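Local coordinates for protein glycosyl hydrolase (Rhizobium leguminosarum bv. trifolii, PDB 5NDX) that probably hydrolyses O-glycosyl bonds as a family 39 glycoside hydrolase, being a bacterial orthologue of human alpha-L-iduronidase, at residues A[258-263]-A[306-311]; A[140-145]-A[214-219]. The protein carries 2 engineered substitutions. All coordinates share one frame; numbering follows the deposited sequence.

How the contacts relate
From the N terminus, residues 140-145 come first and meet 214-219 after a 68-residue loop that holds helices 155-171 and 190-200 and strand 179-184, which closes contact 2. Only then does contact 1 open, at 258-263, closing at 306-311 across a loop with helix 282-300, so the two lie in series and neither nest nor cross. All four strands belong to one eight-stranded parallel barrel. Strands 216-219 and 261-263 are neighbours there, joined by probable hydrogen bonds Val-262 N to Ile-217 O (2.8 Å) and Ile-217 N to Pro-260 O (2.9 Å). Both contacts touch one coumarin glycoside, which has Tyr-140 on one side and Phe-309 on the other.

Contact 1. Residues A[258-263]-A[306-311]; sequences GLPIVN and NFTFLS. With 8U8 ((2~{R},3~{S},4~{S},5~{R},6~{S})-6-(4-methyl-2-oxidanylidene-chromen-7-yl)oxy-3,4,5-tris(oxidanyl)oxane-2-carboxylic acid), chain N.
CG of Phe-309 stands anti to the backbone N (chi1 -171°) and CG1 of Val-262 does likewise (chi1 169°), which lays the two side chains alongside each other on one face of the sheet. They come from strands 261-263 and 307-310, the last two of a TIM barrel, linked through helix 282-300 as a beta-alpha-beta crossover. The parallel pairing rests on main-chain hydrogen bonds such as Thr-308 N to Ile-261 O (2.9 Å). Ile-261 is paired with Phe-307 but Val-262 with Phe-309, a one-residue jump that makes a beta bulge at Thr-308, where psi is -32°. The carbonyl oxygen of Asn-306 takes two donors from opposite sides of its carbonyl plane, Ile-261 N at 3.0 Å and Thr-308 OG1 at 2.9 Å. That second bond is consistent with the rotation of Thr-308, whose CG2 lies 3.2 Å from the lactone oxygen O8 of the bound coumarin glycoside. Beside it, the Phe-309 ring turns a face to the coumarin, with CD1 3.5 Å from C8, while Val-262 CG1 sits at the edge of that ring and Val-262 CG2 is 3.8 Å from C14. On the other side of the sheet, Phe-307 presents a ring face to Ile-261 O and packs against helix 282-300. Earlier in both segments, the amide of Asn-306 reaches back, its ND2 donating in the carbonyl plane to Gly-258 O at 3.2 Å.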
ATOM      1  N   GLY A 258      23.638  -4.729 -11.005  1.00 45.27           N
ATOM      2  CA  GLY A 258      22.498  -4.544 -11.887  1.00 46.92           C
ATOM      3  C   GLY A 258      21.218  -5.296 -11.496  1.00 45.25           C
ATOM      4  O   GLY A 258      20.201  -5.132 -12.176  1.00 45.56           O
ATOM      5  N   LEU A 259      21.245  -6.061 -10.405  1.00 41.81           N
ATOM      6  CA  LEU A 259      20.058  -6.779  -9.944  1.00 43.50           C
ATOM      7  C   LEU A 259      18.927  -5.822  -9.473  1.00 42.14           C
ATOM      8  O   LEU A 259      19.178  -4.673  -9.109  1.00 41.77           O
ATOM      9  CB  LEU A 259      20.383  -7.741  -8.795  1.00 43.50           C
ATOM     10  CG  LEU A 259      21.138  -9.038  -9.145  1.00 46.13           C
ATOM     11  CD1 LEU A 259      21.524  -9.797  -7.875  1.00 46.44           C
ATOM     12  CD2 LEU A 259      20.328  -9.932 -10.078  1.00 46.35           C
ATOM     13  N   PRO A 260      17.693  -6.304  -9.504  1.00 41.54           N
ATOM     14  CA  PRO A 260      16.603  -5.527  -8.928  1.00 41.69           C
ATOM     15  C   PRO A 260      16.895  -5.142  -7.471  1.00 39.51           C
ATOM     16  O   PRO A 260      17.375  -5.966  -6.692  1.00 39.84           O
ATOM     17  CB  PRO A 260      15.382  -6.453  -9.081  1.00 42.03           C
ATOM     18  CG  PRO A 260      15.705  -7.323 -10.294  1.00 42.39           C
ATOM     19  CD  PRO A 260      17.217  -7.490 -10.262  1.00 42.45           C
ATOM     20  N   ILE A 261      16.694  -3.873  -7.162  1.00 38.18           N
ATOM     21  CA  ILE A 261      16.889  -3.324  -5.794  1.00 38.56           C
ATOM     22  C   ILE A 261      15.528  -3.066  -5.186  1.00 37.81           C
ATOM     23  O   ILE A 261      14.646  -2.465  -5.843  1.00 38.16           O
ATOM     24  CB  ILE A 261      17.652  -1.987  -5.823  1.00 39.08           C
ATOM     25  CG1 ILE A 261      18.990  -2.148  -6.556  1.00 42.20           C
ATOM     26  CG2 ILE A 261      17.917  -1.471  -4.410  1.00 41.41           C
ATOM     27  CD1 ILE A 261      19.932  -3.173  -5.934  1.00 43.05           C
ATOM     28  N   VAL A 262      15.358  -3.501  -3.941  1.00 35.78           N
ATOM     29  CA  VAL A 262      14.080  -3.414  -3.251  1.00 35.61           C
ATOM     30  C   VAL A 262      14.306  -2.751  -1.891  1.00 35.10           C
ATOM     31  O   VAL A 262      15.239  -3.130  -1.175  1.00 34.02           O
ATOM     32  CB  VAL A 262      13.524  -4.821  -3.085  1.00 37.55           C
ATOM     33  CG1 VAL A 262      12.319  -4.835  -2.147  1.00 37.91           C
ATOM     34  CG2 VAL A 262      13.188  -5.388  -4.466  1.00 38.97           C
ATOM     35  N   ASN A 263      13.536  -1.713  -1.581  1.00 33.33           N
ATOM     36  CA  ASN A 263      13.413  -1.211  -0.215  1.00 33.80           C
ATOM     37  C   ASN A 263      12.131  -1.840   0.337  1.00 36.22           C
ATOM     38  O   ASN A 263      11.048  -1.409   0.018  1.00 37.73           O
ATOM     39  CB  ASN A 263      13.367   0.287  -0.179  1.00 33.77           C
ATOM     40  CG  ASN A 263      13.382   0.864   1.225  1.00 34.67           C
ATOM     41  OD1 ASN A 263      13.067   0.198   2.218  1.00 32.67           O
ATOM     42  ND2 ASN A 263      13.689   2.141   1.296  1.00 33.78           N
ATOM     43  N   ASN A 306      18.695  -0.418 -10.777  1.00 39.23           N
ATOM     44  CA  ASN A 306      17.498  -1.128 -11.215  1.00 39.80           C
ATOM     45  C   ASN A 306      16.462  -1.152 -10.059  1.00 38.81           C
ATOM     46  O   ASN A 306      16.072  -2.210  -9.565  1.00 38.70           O
ATOM     47  CB  ASN A 306      17.919  -2.551 -11.655  1.00 42.39           C
ATOM     48  CG  ASN A 306      16.830  -3.323 -12.340  1.00 43.80           C
ATOM     49  OD1 ASN A 306      15.786  -2.785 -12.671  1.00 45.62           O
ATOM     50  ND2 ASN A 306      17.089  -4.597 -12.594  1.00 45.79           N
ATOM     51  N   PHE A 307      15.978   0.020  -9.652  1.00 38.24           N
ATOM     52  CA  PHE A 307      15.122   0.100  -8.462  1.00 37.12           C
ATOM     53  C   PHE A 307      13.745  -0.435  -8.838  1.00 35.31           C
ATOM     54  O   PHE A 307      13.143   0.053  -9.755  1.00 35.89           O
ATOM     55  CB  PHE A 307      15.016   1.508  -7.887  1.00 36.94           C
ATOM     56  CG  PHE A 307      14.355   1.528  -6.551  1.00 36.06           C
ATOM     57  CD1 PHE A 307      15.089   1.295  -5.388  1.00 35.23           C
ATOM     58  CD2 PHE A 307      12.985   1.710  -6.453  1.00 35.90           C
ATOM     59  CE1 PHE A 307      14.448   1.255  -4.162  1.00 34.77           C
ATOM     60  CE2 PHE A 307      12.346   1.703  -5.229  1.00 34.25           C
ATOM     61  CZ  PHE A 307      13.087   1.468  -4.081  1.00 35.54           C
ATOM     62  N   THR A 308      13.254  -1.433  -8.123  1.00 34.33           N
ATOM     63  CA  THR A 308      12.102  -2.207  -8.567  1.00 35.98           C
ATOM     64  C   THR A 308      10.866  -2.204  -7.663  1.00 33.80           C
ATOM     65  O   THR A 308       9.741  -2.389  -8.176  1.00 35.26           O
ATOM     66  CB  THR A 308      12.577  -3.671  -8.816  1.00 39.09           C
ATOM     67  OG1 THR A 308      13.556  -3.645  -9.866  1.00 42.15           O
ATOM     68  CG2 THR A 308      11.464  -4.581  -9.258  1.00 40.02           C
ATOM     69  N   PHE A 309      11.046  -2.115  -6.348  1.00 31.81           N
ATOM     70  CA  PHE A 309       9.921  -2.167  -5.436  1.00 32.32           C
ATOM     71  C   PHE A 309      10.226  -1.407  -4.145  1.00 32.87           C
ATOM     72  O   PHE A 309      11.333  -1.437  -3.642  1.00 31.90           O
ATOM     73  CB  PHE A 309       9.591  -3.615  -5.151  1.00 33.77           C
ATOM     74  CG  PHE A 309       8.333  -3.851  -4.386  1.00 32.70           C
ATOM     75  CD1 PHE A 309       7.130  -3.456  -4.883  1.00 34.10           C
ATOM     76  CD2 PHE A 309       8.359  -4.581  -3.227  1.00 35.21           C
ATOM     77  CE1 PHE A 309       5.952  -3.731  -4.219  1.00 34.01           C
ATOM     78  CE2 PHE A 309       7.194  -4.868  -2.534  1.00 36.77           C
ATOM     79  CZ  PHE A 309       5.980  -4.411  -3.026  1.00 35.74           C
ATOM     80  N   LEU A 310       9.221  -0.707  -3.663  1.00 33.50           N
ATOM     81  CA  LEU A 310       9.293   0.073  -2.426  1.00 36.66           C
ATOM     82  C   LEU A 310       8.047  -0.314  -1.654  1.00 37.07           C
ATOM     83  O   LEU A 310       6.928  -0.116  -2.138  1.00 37.65           O
ATOM     84  CB  LEU A 310       9.325   1.544  -2.765  1.00 36.28           C
ATOM     85  CG  LEU A 310       9.397   2.538  -1.619  1.00 39.39           C
ATOM     86  CD1 LEU A 310       9.958   3.818  -2.173  1.00 40.26           C
ATOM     87  CD2 LEU A 310       8.041   2.792  -0.995  1.00 41.03           C
ATOM     88  N   SER A 311       8.212  -0.957  -0.511  1.00 35.86           N
ATOM     89  CA  SER A 311       7.057  -1.370   0.290  1.00 35.75           C
ATOM     90  C   SER A 311       7.019  -0.497   1.545  1.00 36.92           C
ATOM     91  O   SER A 311       8.027  -0.311   2.204  1.00 36.43           O
ATOM     92  CB  SER A 311       7.181  -2.846   0.646  1.00 37.00           C
ATOM     93  OG  SER A 311       6.073  -3.369   1.358  1.00 38.54           O
TER
HETATM   94  C15 8U8 N 713      10.614  -8.285  -4.287  1.00 39.80           C
HETATM   95  C13 8U8 N 713      10.588  -7.982  -5.651  1.00 38.49           C
HETATM   96  C14 8U8 N 713      11.685  -8.276  -6.450  1.00 37.93           C
HETATM   97  C16 8U8 N 713      11.632  -8.048  -7.818  1.00 40.89           C
HETATM   98  O9  8U8 N 713      12.626  -8.262  -8.499  1.00 43.88           O
HETATM   99  O8  8U8 N 713      10.538  -7.464  -8.377  1.00 39.56           O
HETATM  100  C11 8U8 N 713       9.444  -7.218  -7.625  1.00 36.64           C
HETATM  101  C10 8U8 N 713       8.358  -6.725  -8.305  1.00 36.69           C
HETATM  102  C12 8U8 N 713       9.443  -7.458  -6.259  1.00 35.90           C
HETATM  103  C7  8U8 N 713       8.265  -7.188  -5.562  1.00 34.62           C
HETATM  104  C8  8U8 N 713       7.165  -6.679  -6.245  1.00 35.70           C
HETATM  105  C9  8U8 N 713       7.192  -6.451  -7.622  1.00 37.33           C
HETATM  106  O2  8U8 N 713       6.072  -5.965  -8.249  1.00 41.07           O
HETATM  107  C5  8U8 N 713       5.930  -6.156  -9.681  1.00 39.17           C
HETATM  108  O1  8U8 N 713       6.615  -4.999 -10.192  1.00 42.11           O
HETATM  109  C1  8U8 N 713       6.570  -4.751 -11.616  1.00 43.03           C
HETATM  110  C6  8U8 N 713       7.296  -5.885 -12.423  1.00 46.71           C
HETATM  111  O7  8U8 N 713       8.184  -6.554 -11.858  1.00 43.36           O
HETATM  112  O6  8U8 N 713       6.890  -6.094 -13.576  1.00 51.91           O
HETATM  113  C2  8U8 N 713       5.091  -4.637 -11.979  1.00 42.63           C
HETATM  114  O5  8U8 N 713       4.893  -4.351 -13.399  1.00 41.25           O
HETATM  115  C3  8U8 N 713       4.345  -5.928 -11.574  1.00 39.15           C
HETATM  116  O4  8U8 N 713       2.982  -5.737 -11.848  1.00 38.10           O
HETATM  117  C4  8U8 N 713       4.492  -6.165 -10.070  1.00 38.59           C
HETATM  118  O3  8U8 N 713       3.907  -7.406  -9.671  1.00 39.84           O
HETATM  119  O   HOH W   1      20.599  -2.419  -9.678  1.00 42.43           O

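Contact 2. Residues A[140-145]-A[214-219]; sequences YFETTN and IDYISI. With 8U8 ((2~{R},3~{S},4~{S},5~{R},6~{S})-6-(4-methyl-2-oxidanylidene-chromen-7-yl)oxy-3,4,5-tris(oxidanyl)oxane-2-carboxylic acid), chain N; 8U8 ((2~{R},3~{S},4~{S},5~{R},6~{S})-6-(4-methyl-2-oxidanylidene-chromen-7-yl)oxy-3,4,5-tris(oxidanyl)oxane-2-carboxylic acid), chain M.
Tyr-216 leaves its strand with CG in the crowded position between the backbone N and the carbonyl carbon (chi1 66°). Its CB lies 3.8 Å from the coumarin carbonyl oxygen O9, and CG comes next to C14 at 3.6 Å. The coumarin methyl carbon C15 stands 3.9 Å above the plane of the ring, over its centre, a placement consistent with a CH-pi contact. At the tip, OH donates to Phe-141 O at 2.6 Å from above the carbonyl plane, and Glu-142 CG also touches this hydroxyl at 3.3 Å. These side chains bridge strands 140-142 and 216-219 of the TIM barrel across its interior; the strands are not paired, since strand 179-184 runs between them and their axes diverge by 57°. Further along, Ser-218 OG donates to the anti lone pair of Glu-142 OE2 at 2.6 Å. The other oxygen, OE1, forms a salt bridge with Arg-57, whereas Asp-264 lies close to OE2 and may raise the proton affinity of one of the two acids. The Tyr-140 ring lies face-on to the coumarin, with CZ 3.4 Å from C11 and C12 over the ring centre. An alanine here would remove that whole face and would probably weaken the hold on the coumarin. Past the strand, Asn-145 ND2, in a poorly ordered side chain, donates to O3 of the second 8U8 molecule.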
ATOM      1  N   TYR A 140       6.942 -13.353  -4.333  1.00 34.97           N
ATOM      2  CA  TYR A 140       8.386 -13.173  -4.118  1.00 36.45           C
ATOM      3  C   TYR A 140       8.704 -13.748  -2.756  1.00 36.90           C
ATOM      4  O   TYR A 140       7.929 -13.590  -1.841  1.00 38.15           O
ATOM      5  CB  TYR A 140       8.833 -11.707  -4.234  1.00 36.47           C
ATOM      6  CG  TYR A 140       8.625 -11.173  -5.617  1.00 35.57           C
ATOM      7  CD1 TYR A 140       7.394 -10.692  -6.012  1.00 35.79           C
ATOM      8  CD2 TYR A 140       9.642 -11.213  -6.558  1.00 37.12           C
ATOM      9  CE1 TYR A 140       7.178 -10.267  -7.327  1.00 36.88           C
ATOM     10  CE2 TYR A 140       9.450 -10.750  -7.876  1.00 36.59           C
ATOM     11  CZ  TYR A 140       8.216 -10.312  -8.273  1.00 36.11           C
ATOM     12  OH  TYR A 140       8.020  -9.867  -9.596  1.00 35.91           O
ATOM     13  N   PHE A 141       9.838 -14.439  -2.652  1.00 37.27           N
ATOM     14  CA  PHE A 141      10.312 -15.001  -1.400  1.00 37.99           C
ATOM     15  C   PHE A 141      11.527 -14.239  -0.972  1.00 37.46           C
ATOM     16  O   PHE A 141      12.337 -13.858  -1.808  1.00 38.22           O
ATOM     17  CB  PHE A 141      10.666 -16.477  -1.559  1.00 39.99           C
ATOM     18  CG  PHE A 141       9.478 -17.320  -1.834  1.00 39.10           C
ATOM     19  CD1 PHE A 141       8.730 -17.829  -0.774  1.00 38.87           C
ATOM     20  CD2 PHE A 141       9.033 -17.493  -3.131  1.00 39.77           C
ATOM     21  CE1 PHE A 141       7.586 -18.583  -1.018  1.00 38.44           C
ATOM     22  CE2 PHE A 141       7.876 -18.215  -3.385  1.00 39.04           C
ATOM     23  CZ  PHE A 141       7.165 -18.761  -2.325  1.00 39.25           C
ATOM     24  N   GLU A 142      11.635 -14.035   0.334  1.00 37.06           N
ATOM     25  CA  GLU A 142      12.695 -13.225   0.925  1.00 41.52           C
ATOM     26  C   GLU A 142      13.284 -13.900   2.133  1.00 40.48           C
ATOM     27  O   GLU A 142      12.596 -14.634   2.848  1.00 40.12           O
ATOM     28  CB  GLU A 142      12.135 -11.870   1.432  1.00 40.61           C
ATOM     29  CG  GLU A 142      13.199 -10.811   1.477  1.00 41.13           C
ATOM     30  CD  GLU A 142      12.715  -9.474   2.006  1.00 41.45           C
ATOM     31  OE1 GLU A 142      11.681  -9.457   2.670  1.00 41.07           O
ATOM     32  OE2 GLU A 142      13.390  -8.461   1.782  1.00 40.85           O
ATOM     33  N   THR A 143      14.534 -13.587   2.398  1.00 41.91           N
ATOM     34  CA  THR A 143      15.136 -13.943   3.686  1.00 48.20           C
ATOM     35  C   THR A 143      14.420 -13.282   4.858  1.00 56.49           C
ATOM     36  O   THR A 143      13.748 -12.237   4.738  1.00 57.24           O
ATOM     37  CB  THR A 143      16.552 -13.398   3.857  1.00 48.94           C
ATOM     38  OG1 THR A 143      16.492 -11.967   3.694  1.00 50.98           O
ATOM     39  CG2 THR A 143      17.492 -14.020   2.894  1.00 48.92           C
ATOM     40  N   THR A 144      14.660 -13.912   5.995  1.00 65.28           N
ATOM     41  CA  THR A 144      14.132 -13.566   7.288  1.00 69.39           C
ATOM     42  C   THR A 144      14.608 -12.190   7.557  1.00 66.79           C
ATOM     43  O   THR A 144      15.759 -11.806   7.250  1.00 67.35           O
ATOM     44  CB  THR A 144      14.644 -14.564   8.414  1.00 72.15           C
ATOM     45  OG1 THR A 144      13.718 -14.654   9.505  1.00 70.27           O
ATOM     46  CG2 THR A 144      16.040 -14.183   8.933  1.00 71.94           C
ATOM     47  N   ASN A 145      13.713 -11.481   8.200  1.00 74.30           N
ATOM     48  CA  ASN A 145      13.830 -10.060   8.379  1.00 79.76           C
ATOM     49  C   ASN A 145      15.075  -9.722   9.223  1.00 84.46           C
ATOM     50  O   ASN A 145      15.597 -10.567  10.009  1.00 83.54           O
ATOM     51  CB  ASN A 145      12.560  -9.527   9.044  1.00 79.17           C
ATOM     52  CG  ASN A 145      12.538  -8.015   9.121  1.00 83.53           C
ATOM     53  OD1 ASN A 145      12.668  -7.318   8.090  1.00 73.44           O
ATOM     54  ND2 ASN A 145      12.433  -7.490  10.360  1.00 82.68           N
ATOM     55  N   ILE A 214      20.601 -15.313  -6.331  1.00 48.58           N
ATOM     56  CA  ILE A 214      19.911 -14.174  -5.734  1.00 47.01           C
ATOM     57  C   ILE A 214      19.268 -13.397  -6.875  1.00 46.06           C
ATOM     58  O   ILE A 214      19.936 -13.009  -7.836  1.00 46.60           O
ATOM     59  CB  ILE A 214      20.837 -13.321  -4.837  1.00 47.03           C
ATOM     60  CG1 ILE A 214      20.038 -12.180  -4.178  1.00 47.74           C
ATOM     61  CG2 ILE A 214      22.013 -12.758  -5.617  1.00 47.33           C
ATOM     62  CD1 ILE A 214      20.743 -11.526  -2.992  1.00 50.23           C
ATOM     63  N   ASP A 215      17.952 -13.230  -6.793  1.00 43.74           N
ATOM     64  CA  ASP A 215      17.185 -12.598  -7.854  1.00 43.46           C
ATOM     65  C   ASP A 215      16.962 -11.119  -7.595  1.00 42.78           C
ATOM     66  O   ASP A 215      16.628 -10.413  -8.508  1.00 43.12           O
ATOM     67  CB  ASP A 215      15.867 -13.308  -8.002  1.00 45.59           C
ATOM     68  CG  ASP A 215      16.048 -14.776  -8.424  1.00 47.31           C
ATOM     69  OD1 ASP A 215      16.723 -14.991  -9.428  1.00 52.44           O
ATOM     70  OD2 ASP A 215      15.565 -15.697  -7.745  1.00 47.74           O
ATOM     71  N   TYR A 216      17.150 -10.660  -6.361  1.00 39.72           N
ATOM     72  CA  TYR A 216      17.007  -9.216  -6.036  1.00 39.57           C
ATOM     73  C   TYR A 216      17.704  -8.943  -4.719  1.00 38.43           C
ATOM     74  O   TYR A 216      17.848  -9.834  -3.881  1.00 37.69           O
ATOM     75  CB  TYR A 216      15.506  -8.777  -6.028  1.00 36.95           C
ATOM     76  CG  TYR A 216      14.729  -9.423  -4.921  1.00 37.90           C
ATOM     77  CD1 TYR A 216      14.727  -8.880  -3.653  1.00 39.21           C
ATOM     78  CD2 TYR A 216      14.061 -10.634  -5.113  1.00 38.60           C
ATOM     79  CE1 TYR A 216      14.041  -9.493  -2.595  1.00 39.60           C
ATOM     80  CE2 TYR A 216      13.392 -11.257  -4.075  1.00 38.15           C
ATOM     81  CZ  TYR A 216      13.369 -10.668  -2.808  1.00 39.00           C
ATOM     82  OH  TYR A 216      12.729 -11.262  -1.726  1.00 39.20           O
ATOM     83  N   ILE A 217      18.096  -7.691  -4.524  1.00 40.68           N
ATOM     84  CA  ILE A 217      18.711  -7.252  -3.308  1.00 41.29           C
ATOM     85  C   ILE A 217      17.745  -6.364  -2.524  1.00 40.59           C
ATOM     86  O   ILE A 217      17.276  -5.353  -3.040  1.00 39.13           O
ATOM     87  CB  ILE A 217      20.017  -6.506  -3.636  1.00 43.59           C
ATOM     88  CG1 ILE A 217      21.006  -7.484  -4.300  1.00 47.22           C
ATOM     89  CG2 ILE A 217      20.636  -5.953  -2.367  1.00 43.43           C
ATOM     90  CD1 ILE A 217      22.095  -6.798  -5.073  1.00 50.30           C
ATOM     91  N   SER A 218      17.474  -6.724  -1.269  1.00 39.27           N
ATOM     92  CA  SER A 218      16.551  -5.969  -0.455  1.00 40.48           C
ATOM     93  C   SER A 218      17.195  -5.417   0.803  1.00 41.33           C
ATOM     94  O   SER A 218      17.952  -6.121   1.489  1.00 42.62           O
ATOM     95  CB  SER A 218      15.319  -6.796  -0.092  1.00 40.44           C
ATOM     96  OG  SER A 218      15.678  -7.920   0.640  1.00 44.09           O
ATOM     97  N   ILE A 219      16.858  -4.167   1.100  1.00 40.12           N
ATOM     98  CA  ILE A 219      17.222  -3.484   2.330  1.00 40.86           C
ATOM     99  C   ILE A 219      16.029  -2.690   2.864  1.00 41.58           C
ATOM    100  O   ILE A 219      15.074  -2.479   2.106  1.00 40.48           O
ATOM    101  CB  ILE A 219      18.381  -2.500   2.073  1.00 42.33           C
ATOM    102  CG1 ILE A 219      18.041  -1.492   0.994  1.00 41.78           C
ATOM    103  CG2 ILE A 219      19.635  -3.263   1.656  1.00 43.95           C
ATOM    104  CD1 ILE A 219      19.153  -0.480   0.776  1.00 45.10           C
TER
HETATM  105  C15 8U8 N 713      10.614  -8.285  -4.287  1.00 39.80           C
HETATM  106  C13 8U8 N 713      10.588  -7.982  -5.651  1.00 38.49           C
HETATM  107  C14 8U8 N 713      11.685  -8.276  -6.450  1.00 37.93           C
HETATM  108  C16 8U8 N 713      11.632  -8.048  -7.818  1.00 40.89           C
HETATM  109  O9  8U8 N 713      12.626  -8.262  -8.499  1.00 43.88           O
HETATM  110  O8  8U8 N 713      10.538  -7.464  -8.377  1.00 39.56           O
HETATM  111  C11 8U8 N 713       9.444  -7.218  -7.625  1.00 36.64           C
HETATM  112  C10 8U8 N 713       8.358  -6.725  -8.305  1.00 36.69           C
HETATM  113  C12 8U8 N 713       9.443  -7.458  -6.259  1.00 35.90           C
HETATM  114  C7  8U8 N 713       8.265  -7.188  -5.562  1.00 34.62           C
HETATM  115  C8  8U8 N 713       7.165  -6.679  -6.245  1.00 35.70           C
HETATM  116  C9  8U8 N 713       7.192  -6.451  -7.622  1.00 37.33           C
HETATM  117  O2  8U8 N 713       6.072  -5.965  -8.249  1.00 41.07           O
HETATM  118  C5  8U8 N 713       5.930  -6.156  -9.681  1.00 39.17           C
HETATM  119  O1  8U8 N 713       6.615  -4.999 -10.192  1.00 42.11           O
HETATM  120  C1  8U8 N 713       6.570  -4.751 -11.616  1.00 43.03           C
HETATM  121  C6  8U8 N 713       7.296  -5.885 -12.423  1.00 46.71           C
HETATM  122  O7  8U8 N 713       8.184  -6.554 -11.858  1.00 43.36           O
HETATM  123  O6  8U8 N 713       6.890  -6.094 -13.576  1.00 51.91           O
HETATM  124  C2  8U8 N 713       5.091  -4.637 -11.979  1.00 42.63           C
HETATM  125  O5  8U8 N 713       4.893  -4.351 -13.399  1.00 41.25           O
HETATM  126  C3  8U8 N 713       4.345  -5.928 -11.574  1.00 39.15           C
HETATM  127  O4  8U8 N 713       2.982  -5.737 -11.848  1.00 38.10           O
HETATM  128  C4  8U8 N 713       4.492  -6.165 -10.070  1.00 38.59           C
HETATM  129  O3  8U8 N 713       3.907  -7.406  -9.671  1.00 39.84           O
HETATM  130  C15 8U8 M 712      16.118  -3.073  16.749  1.00126.91           C
HETATM  131  C13 8U8 M 712      16.398  -2.450  15.512  1.00131.95           C
HETATM  132  C14 8U8 M 712      17.695  -1.986  15.276  1.00132.30           C
HETATM  133  C16 8U8 M 712      18.023  -1.399  14.050  1.00131.61           C
HETATM  134  O9  8U8 M 712      19.175  -0.987  13.928  1.00128.59           O
HETATM  135  O8  8U8 M 712      17.079  -1.246  13.054  1.00122.24           O
HETATM  136  C11 8U8 M 712      15.829  -1.793  13.206  1.00118.18           C
HETATM  137  C10 8U8 M 712      14.937  -1.746  12.130  1.00111.55           C
HETATM  138  C12 8U8 M 712      15.469  -2.390  14.445  1.00128.18           C
HETATM  139  C7  8U8 M 712      14.187  -2.965  14.542  1.00122.67           C
HETATM  140  C8  8U8 M 712      13.300  -2.921  13.461  1.00115.94           C
HETATM  141  C9  8U8 M 712      13.658  -2.303  12.252  1.00109.17           C
HETATM  142  O2  8U8 M 712      12.831  -2.266  11.147  1.00 90.24           O
HETATM  143  C5  8U8 M 712      11.353  -2.327  11.208  1.00 68.08           C
HETATM  144  O1  8U8 M 712      10.894  -1.394  12.198  1.00 60.78           O
HETATM  145  C1  8U8 M 712       9.604  -1.516  12.659  1.00 48.18           C
HETATM  146  C6  8U8 M 712       9.200  -0.159  12.779  1.00 35.15           C
HETATM  147  O7  8U8 M 712       8.327   0.072  13.606  1.00 37.79           O
HETATM  148  O6  8U8 M 712       9.741   0.634  12.028  1.00 37.30           O
HETATM  149  C2  8U8 M 712       8.567  -2.170  11.695  1.00 59.96           C
HETATM  150  O5  8U8 M 712       8.193  -1.205  10.690  1.00 54.97           O
HETATM  151  C3  8U8 M 712       9.071  -3.539  11.057  1.00 54.95           C
HETATM  152  O4  8U8 M 712       8.312  -4.590  11.547  1.00 55.21           O
HETATM  153  C4  8U8 M 712      10.589  -3.781  11.332  1.00 66.47           C
HETATM  154  O3  8U8 M 712      11.053  -4.868  10.433  1.00 53.88           O